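Local atomic coordinates of CaaX farnesyltransferase beta subunit Ram1 (Aspergillus fumigatus, PDB entry 4L9P), a protein that probably transfers, together with its alpha subunit, a farnesyl group from farnesyl diphosphate to the cysteine of C-terminal CaaX sequences, using a zinc ion. Residues L292-I302 / Y335-W344; R348-F356 / Y401-Y409. All coordinates share one frame; numbering follows the deposited sequence.

Contact 1 (L292-I302 / Y335-W344); sequences LSRCQTYEGGI and YMNIATLLPW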
loop_
_atom_site.group_PDB
_atom_site.type_symbol
_atom_site.label_atom_id
_atom_site.label_comp_id
_atom_site.label_asym_id
_atom_site.label_seq_id
_atom_site.Cartn_x
_atom_site.Cartn_y
_atom_site.Cartn_z
ATOM N N LEU B 292 -12.650 -1.366 -6.675
ATOM C CA LEU B 292 -11.347 -2.002 -6.424
ATOM C C LEU B 292 -10.892 -2.827 -7.645
ATOM O O LEU B 292 -9.702 -2.839 -7.990
ATOM C CB LEU B 292 -11.440 -2.901 -5.194
ATOM C CG LEU B 292 -11.794 -2.144 -3.902
ATOM C CD1 LEU B 292 -12.095 -3.093 -2.701
ATOM C CD2 LEU B 292 -10.630 -1.169 -3.525
ATOM N N SER B 293 -11.828 -3.516 -8.343
ATOM C CA SER B 293 -11.449 -4.243 -9.553
ATOM C C SER B 293 -10.810 -3.284 -10.592
ATOM O O SER B 293 -9.887 -3.673 -11.334
ATOM C CB SER B 293 -12.720 -4.829 -10.155
ATOM O OG SER B 293 -12.447 -5.359 -11.462
ATOM N N ARG B 294 -11.340 -2.040 -10.682
ATOM C CA ARG B 294 -10.811 -1.060 -11.617
ATOM C C ARG B 294 -9.429 -0.529 -11.202
ATOM O O ARG B 294 -8.811 0.241 -11.983
ATOM C CB ARG B 294 -11.787 0.100 -11.725
ATOM C CG ARG B 294 -13.136 -0.309 -12.401
ATOM C CD ARG B 294 -13.961 0.876 -12.898
ATOM N NE ARG B 294 -14.119 1.843 -11.846
ATOM C CZ ARG B 294 -15.141 1.910 -10.978
ATOM N NH1 ARG B 294 -16.096 1.009 -10.954
ATOM N NH2 ARG B 294 -15.160 2.897 -10.082
ATOM N N CYS B 295 -8.928 -0.937 -10.008
ATOM C CA CYS B 295 -7.545 -0.563 -9.583
ATOM C C CYS B 295 -6.555 -1.674 -9.880
ATOM O O CYS B 295 -5.371 -1.484 -9.663
ATOM C CB CYS B 295 -7.525 -0.247 -8.078
ATOM S SG CYS B 295 -8.443 1.301 -7.720
ATOM N N GLN B 296 -6.987 -2.857 -10.349
ATOM C CA GLN B 296 -5.986 -3.809 -10.800
ATOM C C GLN B 296 -5.270 -3.249 -12.053
ATOM O O GLN B 296 -5.885 -2.490 -12.840
ATOM C CB GLN B 296 -6.664 -5.201 -11.050
ATOM C CG GLN B 296 -5.571 -6.298 -11.238
ATOM C CD GLN B 296 -6.143 -7.700 -11.254
ATOM O OE1 GLN B 296 -7.345 -7.945 -11.538
ATOM N NE2 GLN B 296 -5.288 -8.658 -10.896
ATOM N N THR B 297 -4.009 -3.632 -12.283
ATOM C CA THR B 297 -3.306 -3.181 -13.444
ATOM C C THR B 297 -2.923 -4.349 -14.336
ATOM O O THR B 297 -3.054 -5.530 -13.960
ATOM C CB THR B 297 -2.010 -2.417 -13.109
ATOM O OG1 THR B 297 -0.923 -3.315 -12.837
ATOM C CG2 THR B 297 -2.203 -1.511 -11.890
ATOM N N TYR B 298 -2.415 -4.007 -15.509
ATOM C CA TYR B 298 -1.952 -5.040 -16.462
ATOM C C TYR B 298 -0.851 -5.934 -15.833
ATOM O O TYR B 298 -0.597 -7.036 -16.374
ATOM C CB TYR B 298 -1.450 -4.424 -17.792
ATOM C CG TYR B 298 -0.141 -3.648 -17.570
ATOM C CD1 TYR B 298 -0.157 -2.291 -17.112
ATOM C CD2 TYR B 298 1.119 -4.286 -17.791
ATOM C CE1 TYR B 298 1.020 -1.650 -16.854
ATOM C CE2 TYR B 298 2.311 -3.617 -17.572
ATOM C CZ TYR B 298 2.253 -2.307 -17.064
ATOM O OH TYR B 298 3.423 -1.605 -16.824
ATOM N N GLU B 299 -0.136 -5.427 -14.802
ATOM C CA GLU B 299 0.892 -6.258 -14.201
ATOM C C GLU B 299 0.317 -7.334 -13.278
ATOM O O GLU B 299 1.042 -8.293 -12.958
ATOM C CB GLU B 299 1.804 -5.420 -13.295
ATOM C CG GLU B 299 2.659 -4.417 -14.040
ATOM C CD GLU B 299 3.703 -3.884 -13.042
ATOM O OE1 GLU B 299 4.673 -4.619 -12.750
ATOM O OE2 GLU B 299 3.562 -2.732 -12.546
ATOM N N GLY B 300 -0.942 -7.183 -12.869
ATOM C CA GLY B 300 -1.610 -8.140 -11.974
ATOM C C GLY B 300 -1.786 -7.540 -10.591
ATOM O O GLY B 300 -2.709 -7.925 -9.878
ATOM N N GLY B 301 -0.880 -6.636 -10.166
ATOM C CA GLY B 301 -1.007 -5.970 -8.897
ATOM C C GLY B 301 -2.094 -4.928 -8.912
ATOM O O GLY B 301 -2.824 -4.791 -9.919
ATOM N N ILE B 302 -2.160 -4.121 -7.872
ATOM C CA ILE B 302 -3.290 -3.208 -7.646
ATOM C C ILE B 302 -2.685 -1.860 -7.316
ATOM O O ILE B 302 -1.749 -1.771 -6.478
ATOM C CB ILE B 302 -4.165 -3.752 -6.506
ATOM C CG1 ILE B 302 -4.744 -5.112 -6.930
ATOM C CG2 ILE B 302 -5.308 -2.719 -6.224
ATOM C CD1 ILE B 302 -5.249 -5.962 -5.695
ATOM N N TYR B 335 -13.490 -10.331 -8.307
ATOM C CA TYR B 335 -13.157 -8.936 -8.638
ATOM C C TYR B 335 -11.699 -8.751 -9.082
ATOM O O TYR B 335 -11.367 -7.693 -9.620
ATOM C CB TYR B 335 -13.510 -8.005 -7.445
ATOM C CG TYR B 335 -15.010 -7.952 -7.248
ATOM C CD1 TYR B 335 -15.835 -7.217 -8.109
ATOM C CD2 TYR B 335 -15.616 -8.703 -6.230
ATOM C CE1 TYR B 335 -17.223 -7.242 -7.955
ATOM C CE2 TYR B 335 -17.004 -8.718 -6.037
ATOM C CZ TYR B 335 -17.780 -7.982 -6.913
ATOM O OH TYR B 335 -19.148 -7.980 -6.756
ATOM N N MET B 336 -10.836 -9.732 -8.840
ATOM C CA MET B 336 -9.465 -9.654 -9.301
ATOM C C MET B 336 -9.156 -10.836 -10.182
ATOM O O MET B 336 -9.664 -11.949 -9.963
ATOM C CB MET B 336 -8.493 -9.711 -8.088
ATOM C CG MET B 336 -8.702 -8.518 -7.148
ATOM S SD MET B 336 -8.101 -6.979 -8.003
ATOM C CE MET B 336 -8.792 -5.761 -6.890
ATOM N N ASN B 337 -8.295 -10.600 -11.171
ATOM C CA ASN B 337 -7.738 -11.682 -11.974
ATOM C C ASN B 337 -6.612 -12.316 -11.129
ATOM O O ASN B 337 -5.523 -11.752 -11.028
ATOM C CB ASN B 337 -7.186 -11.139 -13.302
ATOM C CG ASN B 337 -6.705 -12.262 -14.196
ATOM O OD1 ASN B 337 -6.677 -13.389 -13.771
ATOM N ND2 ASN B 337 -6.336 -11.956 -15.435
ATOM N N ILE B 338 -6.864 -13.467 -10.504
ATOM C CA ILE B 338 -5.859 -14.089 -9.662
ATOM C C ILE B 338 -4.678 -14.604 -10.498
ATOM O O ILE B 338 -3.544 -14.635 -10.007
ATOM C CB ILE B 338 -6.497 -15.160 -8.705
ATOM C CG1 ILE B 338 -7.392 -14.425 -7.696
ATOM C CG2 ILE B 338 -5.418 -15.907 -7.944
ATOM C CD1 ILE B 338 -8.227 -15.300 -6.792
ATOM N N ALA B 339 -4.914 -14.944 -11.769
ATOM C CA ALA B 339 -3.823 -15.421 -12.632
ATOM C C ALA B 339 -2.697 -14.455 -12.867
ATOM O O ALA B 339 -1.567 -14.873 -13.149
ATOM C CB ALA B 339 -4.407 -15.814 -14.029
ATOM N N THR B 340 -3.016 -13.153 -12.809
ATOM C CA THR B 340 -1.976 -12.167 -12.911
ATOM C C THR B 340 -1.554 -11.626 -11.522
ATOM O O THR B 340 -0.378 -11.290 -11.338
ATOM C CB THR B 340 -2.399 -10.966 -13.770
ATOM O OG1 THR B 340 -3.623 -10.428 -13.235
ATOM C CG2 THR B 340 -2.558 -11.338 -15.273
ATOM N N LEU B 341 -2.494 -11.566 -10.556
ATOM C CA LEU B 341 -2.160 -11.106 -9.218
ATOM C C LEU B 341 -1.108 -11.995 -8.578
ATOM O O LEU B 341 -0.163 -11.510 -7.972
ATOM C CB LEU B 341 -3.416 -11.054 -8.365
ATOM C CG LEU B 341 -3.186 -10.689 -6.912
ATOM C CD1 LEU B 341 -2.556 -9.311 -6.721
ATOM C CD2 LEU B 341 -4.510 -10.770 -6.158
ATOM N N LEU B 342 -1.303 -13.313 -8.683
ATOM C CA LEU B 342 -0.385 -14.222 -7.956
ATOM C C LEU B 342 1.103 -14.093 -8.375
ATOM O O LEU B 342 1.957 -13.926 -7.524
ATOM C CB LEU B 342 -0.859 -15.677 -8.107
ATOM C CG LEU B 342 -1.384 -16.434 -6.996
ATOM C CD1 LEU B 342 -1.437 -17.909 -7.564
ATOM C CD2 LEU B 342 -0.531 -16.412 -5.780
ATOM N N PRO B 343 1.417 -14.116 -9.685
ATOM C CA PRO B 343 2.834 -14.005 -10.029
ATOM C C PRO B 343 3.363 -12.621 -9.682
ATOM O O PRO B 343 4.539 -12.567 -9.314
ATOM C CB PRO B 343 2.889 -14.266 -11.550
ATOM C CG PRO B 343 1.426 -14.124 -12.063
ATOM C CD PRO B 343 0.584 -14.523 -10.836
ATOM N N TRP B 344 2.544 -11.552 -9.804
ATOM C CA TRP B 344 3.106 -10.236 -9.443
ATOM C C TRP B 344 3.412 -10.176 -7.931
ATOM O O TRP B 344 4.437 -9.617 -7.500
ATOM C CB TRP B 344 2.052 -9.185 -9.819
ATOM C CG TRP B 344 2.453 -7.796 -9.375
ATOM C CD1 TRP B 344 3.244 -6.891 -10.062
ATOM C CD2 TRP B 344 2.065 -7.169 -8.161
ATOM N NE1 TRP B 344 3.364 -5.720 -9.308
ATOM C CE2 TRP B 344 2.668 -5.867 -8.131
ATOM C CE3 TRP B 344 1.299 -7.604 -7.067
ATOM C CZ2 TRP B 344 2.434 -4.955 -7.093
ATOM C CZ3 TRP B 344 1.073 -6.696 -6.026
ATOM C CH2 TRP B 344 1.685 -5.394 -6.021
HETATM O O HOH W 1 -4.429 -8.059 -14.458
HETATM O O HOH W 2 4.511 -2.928 -9.799
HETATM O O HOH W 3 1.495 -11.081 -13.708
#

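Contact 2 (R348-F356 / Y401-Y409); sequences RQYAPEGGF and YSREGLTRY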
loop_
_atom_site.group_PDB
_atom_site.type_symbol
_atom_site.label_atom_id
_atom_site.label_comp_id
_atom_site.label_asym_id
_atom_site.label_seq_id
_atom_site.Cartn_x
_atom_site.Cartn_y
_atom_site.Cartn_z
ATOM N N ARG B 348 7.330 -9.891 -5.898
ATOM C CA ARG B 348 7.792 -8.848 -4.971
ATOM C C ARG B 348 9.018 -9.256 -4.168
ATOM O O ARG B 348 9.745 -8.389 -3.662
ATOM C CB ARG B 348 6.679 -8.495 -3.942
ATOM C CG ARG B 348 5.312 -8.088 -4.575
ATOM C CD ARG B 348 5.185 -6.550 -4.934
ATOM N NE ARG B 348 6.390 -6.044 -5.587
ATOM C CZ ARG B 348 6.739 -6.313 -6.841
ATOM N NH1 ARG B 348 7.913 -5.857 -7.316
ATOM N NH2 ARG B 348 5.932 -7.067 -7.599
ATOM N N GLN B 349 9.256 -10.572 -4.022
ATOM C CA GLN B 349 10.327 -11.005 -3.121
ATOM C C GLN B 349 11.620 -11.200 -3.923
ATOM O O GLN B 349 11.581 -11.806 -5.015
ATOM C CB GLN B 349 9.905 -12.357 -2.498
ATOM C CG GLN B 349 10.764 -12.693 -1.286
ATOM C CD GLN B 349 10.217 -13.832 -0.491
ATOM O OE1 GLN B 349 9.408 -14.637 -1.006
ATOM N NE2 GLN B 349 10.674 -13.937 0.757
ATOM N N TYR B 350 12.729 -10.714 -3.361
ATOM C CA TYR B 350 14.058 -10.801 -4.042
ATOM C C TYR B 350 15.010 -11.723 -3.266
ATOM O O TYR B 350 14.869 -11.879 -2.058
ATOM C CB TYR B 350 14.718 -9.401 -4.063
ATOM C CG TYR B 350 13.971 -8.334 -4.859
ATOM C CD1 TYR B 350 12.866 -8.611 -5.663
ATOM C CD2 TYR B 350 14.482 -7.068 -4.816
ATOM C CE1 TYR B 350 12.237 -7.546 -6.404
ATOM C CE2 TYR B 350 13.853 -6.010 -5.532
ATOM C CZ TYR B 350 12.748 -6.283 -6.278
ATOM O OH TYR B 350 12.098 -5.290 -7.013
ATOM N N ALA B 351 15.986 -12.249 -3.979
ATOM C CA ALA B 351 17.160 -12.905 -3.327
ATOM C C ALA B 351 18.363 -12.192 -3.883
ATOM O O ALA B 351 18.352 -11.829 -5.049
ATOM C CB ALA B 351 17.217 -14.401 -3.664
ATOM N N PRO B 352 19.410 -11.950 -3.068
ATOM C CA PRO B 352 19.590 -12.562 -1.745
ATOM C C PRO B 352 18.909 -11.818 -0.597
ATOM O O PRO B 352 18.883 -12.334 0.523
ATOM C CB PRO B 352 21.158 -12.504 -1.542
ATOM C CG PRO B 352 21.508 -11.238 -2.337
ATOM C CD PRO B 352 20.635 -11.311 -3.583
ATOM N N GLU B 353 18.376 -10.591 -0.804
ATOM C CA GLU B 353 17.872 -9.846 0.352
ATOM C C GLU B 353 16.823 -10.603 1.148
ATOM O O GLU B 353 16.843 -10.535 2.385
ATOM C CB GLU B 353 17.193 -8.517 -0.127
ATOM C CG GLU B 353 18.101 -7.591 -0.926
ATOM C CD GLU B 353 17.921 -7.765 -2.429
ATOM O OE1 GLU B 353 18.187 -8.861 -2.966
ATOM O OE2 GLU B 353 17.521 -6.778 -3.083
ATOM N N GLY B 354 15.888 -11.277 0.469
ATOM C CA GLY B 354 14.834 -12.059 1.102
ATOM C C GLY B 354 13.570 -11.268 1.378
ATOM O O GLY B 354 12.543 -11.911 1.594
ATOM N N GLY B 355 13.643 -9.932 1.458
ATOM C CA GLY B 355 12.441 -9.140 1.690
ATOM C C GLY B 355 11.649 -8.821 0.436
ATOM O O GLY B 355 11.903 -9.360 -0.658
ATOM N N PHE B 356 10.634 -7.988 0.657
ATOM C CA PHE B 356 9.732 -7.631 -0.446
ATOM C C PHE B 356 9.947 -6.201 -0.844
ATOM O O PHE B 356 10.108 -5.283 -0.026
ATOM C CB PHE B 356 8.248 -7.722 -0.008
ATOM C CG PHE B 356 7.839 -9.076 0.528
ATOM C CD1 PHE B 356 7.942 -10.225 -0.250
ATOM C CD2 PHE B 356 7.275 -9.154 1.774
ATOM C CE1 PHE B 356 7.504 -11.464 0.246
ATOM C CE2 PHE B 356 6.771 -10.383 2.254
ATOM C CZ PHE B 356 6.898 -11.535 1.509
ATOM N N TYR B 401 5.256 -18.009 -0.975
ATOM C CA TYR B 401 6.420 -17.136 -0.946
ATOM C C TYR B 401 7.410 -17.824 0.023
ATOM O O TYR B 401 7.092 -18.862 0.622
ATOM C CB TYR B 401 6.078 -15.719 -0.417
ATOM C CG TYR B 401 5.621 -15.727 1.016
ATOM C CD1 TYR B 401 4.355 -16.118 1.381
ATOM C CD2 TYR B 401 6.491 -15.287 2.008
ATOM C CE1 TYR B 401 3.940 -16.139 2.720
ATOM C CE2 TYR B 401 6.084 -15.263 3.367
ATOM C CZ TYR B 401 4.808 -15.682 3.722
ATOM O OH TYR B 401 4.461 -15.658 5.083
ATOM N N SER B 402 8.597 -17.231 0.182
ATOM C CA SER B 402 9.634 -17.785 1.055
ATOM C C SER B 402 9.580 -17.153 2.434
ATOM O O SER B 402 10.055 -16.020 2.650
ATOM C CB SER B 402 11.032 -17.571 0.419
ATOM O OG SER B 402 12.023 -18.009 1.357
ATOM N N ARG B 403 9.079 -17.912 3.413
ATOM C CA ARG B 403 9.113 -17.434 4.793
ATOM C C ARG B 403 10.550 -17.306 5.305
ATOM O O ARG B 403 10.871 -16.373 6.052
ATOM C CB ARG B 403 8.292 -18.369 5.711
ATOM C CG ARG B 403 6.770 -18.295 5.474
ATOM C CD ARG B 403 5.989 -19.174 6.576
ATOM N NE ARG B 403 6.347 -20.554 6.598
ATOM C CZ ARG B 403 6.776 -21.212 7.660
ATOM N NH1 ARG B 403 6.842 -20.648 8.909
ATOM N NH2 ARG B 403 7.065 -22.489 7.503
ATOM N N GLU B 404 11.417 -18.210 4.862
ATOM C CA GLU B 404 12.826 -18.145 5.257
ATOM C C GLU B 404 13.406 -16.798 4.781
ATOM O O GLU B 404 14.078 -16.125 5.547
ATOM C CB GLU B 404 13.614 -19.294 4.585
ATOM C CG GLU B 404 15.118 -19.140 4.799
ATOM C CD GLU B 404 15.977 -20.292 4.309
ATOM O OE1 GLU B 404 15.427 -21.194 3.650
ATOM O OE2 GLU B 404 17.179 -20.308 4.678
ATOM N N GLY B 405 13.212 -16.480 3.494
ATOM C CA GLY B 405 13.779 -15.227 2.981
ATOM C C GLY B 405 13.306 -13.997 3.740
ATOM O O GLY B 405 14.089 -13.121 4.123
ATOM N N LEU B 406 12.005 -13.940 4.009
ATOM C CA LEU B 406 11.482 -12.764 4.695
ATOM C C LEU B 406 12.035 -12.648 6.099
ATOM O O LEU B 406 12.342 -11.569 6.598
ATOM C CB LEU B 406 9.947 -12.802 4.682
ATOM C CG LEU B 406 9.313 -11.594 5.336
ATOM C CD1 LEU B 406 9.713 -10.312 4.599
ATOM C CD2 LEU B 406 7.761 -11.749 5.435
ATOM N N THR B 407 12.115 -13.824 6.758
ATOM C CA THR B 407 12.602 -13.853 8.117
ATOM C C THR B 407 14.086 -13.435 8.193
ATOM O O THR B 407 14.487 -12.666 9.084
ATOM C CB THR B 407 12.458 -15.257 8.686
ATOM O OG1 THR B 407 11.065 -15.581 8.700
ATOM C CG2 THR B 407 12.927 -15.273 10.140
ATOM N N ARG B 408 14.887 -13.922 7.245
ATOM C CA ARG B 408 16.277 -13.463 7.172
ATOM C C ARG B 408 16.348 -11.962 6.964
ATOM O O ARG B 408 17.157 -11.283 7.588
ATOM C CB ARG B 408 17.055 -14.167 6.058
ATOM C CG ARG B 408 17.222 -15.676 6.347
ATOM C CD ARG B 408 18.130 -16.304 5.238
ATOM N NE ARG B 408 18.321 -17.747 5.541
ATOM C CZ ARG B 408 19.174 -18.218 6.450
ATOM N NH1 ARG B 408 20.013 -17.395 7.081
ATOM N NH2 ARG B 408 19.165 -19.539 6.698
ATOM N N TYR B 409 15.547 -11.411 6.010
ATOM C CA TYR B 409 15.659 -10.000 5.806
ATOM C C TYR B 409 15.303 -9.216 7.051
ATOM O O TYR B 409 16.007 -8.303 7.434
ATOM C CB TYR B 409 14.703 -9.607 4.671
ATOM C CG TYR B 409 14.892 -8.135 4.241
ATOM C CD1 TYR B 409 16.150 -7.667 3.774
ATOM C CD2 TYR B 409 13.866 -7.196 4.519
ATOM C CE1 TYR B 409 16.347 -6.336 3.508
ATOM C CE2 TYR B 409 14.038 -5.828 4.202
ATOM C CZ TYR B 409 15.297 -5.410 3.776
ATOM O OH TYR B 409 15.531 -4.078 3.534
#

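Contact 1 (L292-I302 / Y335-W344)
Q296 reaches N337 because its CG lies anti to the backbone N (chi1 -168°) with the chain extended beyond it, while a chi1 of 174° swings the W344 indole over G301. This loop, running from a glutamine to two glycines, lies in the alpha-alpha toroid, set against the start of helix 338-346, and resembles the QW motif of the related squalene cyclases. Q296 OE1 receives N337 N at 2.8 Å on a lone pair in its carbonyl plane, and the bond is nearly straight at 172°. Q296 NE2 has a bond for each hydrogen, to N337 O at 3.1 Å and to G300 O at 2.9 Å, both close to the amide plane, which fixes the group's rotation. N337 O is shared with L341 N, and K230 of the alpha subunit also donates to Q296 OE1. Beside the amide, M336 bends back so that its CE lies 3.7 Å from I302 CD1. G301 CA sits 3.4 Å from the centroid of the W344 six-membered ring, a CH-pi contact over the face. E299 OE1 is hydrogen-bonded to T360 OG1. At the in-plane edge of the indole, a water accepts from W344 NE1 at 3.1 Å and donates to E299 OE2 at 2.9 Å.

Contact 2 (R348-F356 / Y401-Y409)
A glutamine followed by paired glycines, Q349 to F356, forms a loop of the alpha-alpha toroid that closes over the N-terminal end of helix 403-413. Q349 and S402 make the central contact. With CG anti to the backbone N (chi1 -165°) and the rest of the chain straight, the Q349 amide meets the S402 N-H and C=O edge-on, in its own plane. Q349 OE1 accepts from S402 N at 3.0 Å, on a lone pair in the carbonyl plane. Q349 NE2 gives to S402 O at 2.9 Å, again on an in-plane lone pair, and to G354 O at 2.9 Å with an N-H...O angle of 174°. Both acceptors lie in the plane of the Q349 amide, so three bonds fix its orientation and tie the loop to itself as well as to the helix. S402 is the N-cap: its OG accepts from G405 N, while S402 O also takes L406 N.

The glycines let the backbones come close, with G354 CA only 3.3 Å from G405 O in a CA-H...O contact. Y409 packs its CB 3.4 Å from G355 N, and its hydroxyl is bonded to D423 O. On the apolar side, F356 CE2 meets L406 CD2 at 3.6 Å, and F356 CZ lies 3.8 Å from Y401 CD2, the two rings oblique with planes at 59°. Y401 stacks on W376, and I341 of the alpha subunit packs on Q349 and S402.

F356 is backbone-bonded to D365, a zinc ligand, and the Y409 side chain lies about 8 Å from the zinc ion. The contact thus adjoins the metal site through D365. Its serine-capped helix start, held by a glutamine amide, and its glycine-glycine-aromatic turn fit the toroid of protein prenyltransferase beta subunits, and resemble the QW motif of the related squalene cyclases.

Both contacts are buried, and both set a loop running from a glutamine to two glycines against a helix start inside the same toroid; their centres lie 22 Å apart. In sequence, helix 338-346 of contact 1 leads into the loop that opens contact 2, and W344 and R348 form a cation-pi pair at that junction. Contact 1 is wetter, with three bridging waters, and meets the alpha subunit more widely (11 residues within reach, against 6), whose K230 donates to the glutamine oxygen. It lies away from the annotated sites. Contact 2, near the zinc site, has more aromatic packing, a serine N-cap where contact 1 has an asparagine with a weak capping bond, and a tyrosine at the indole's position, but oblique to the glycines rather than face-on.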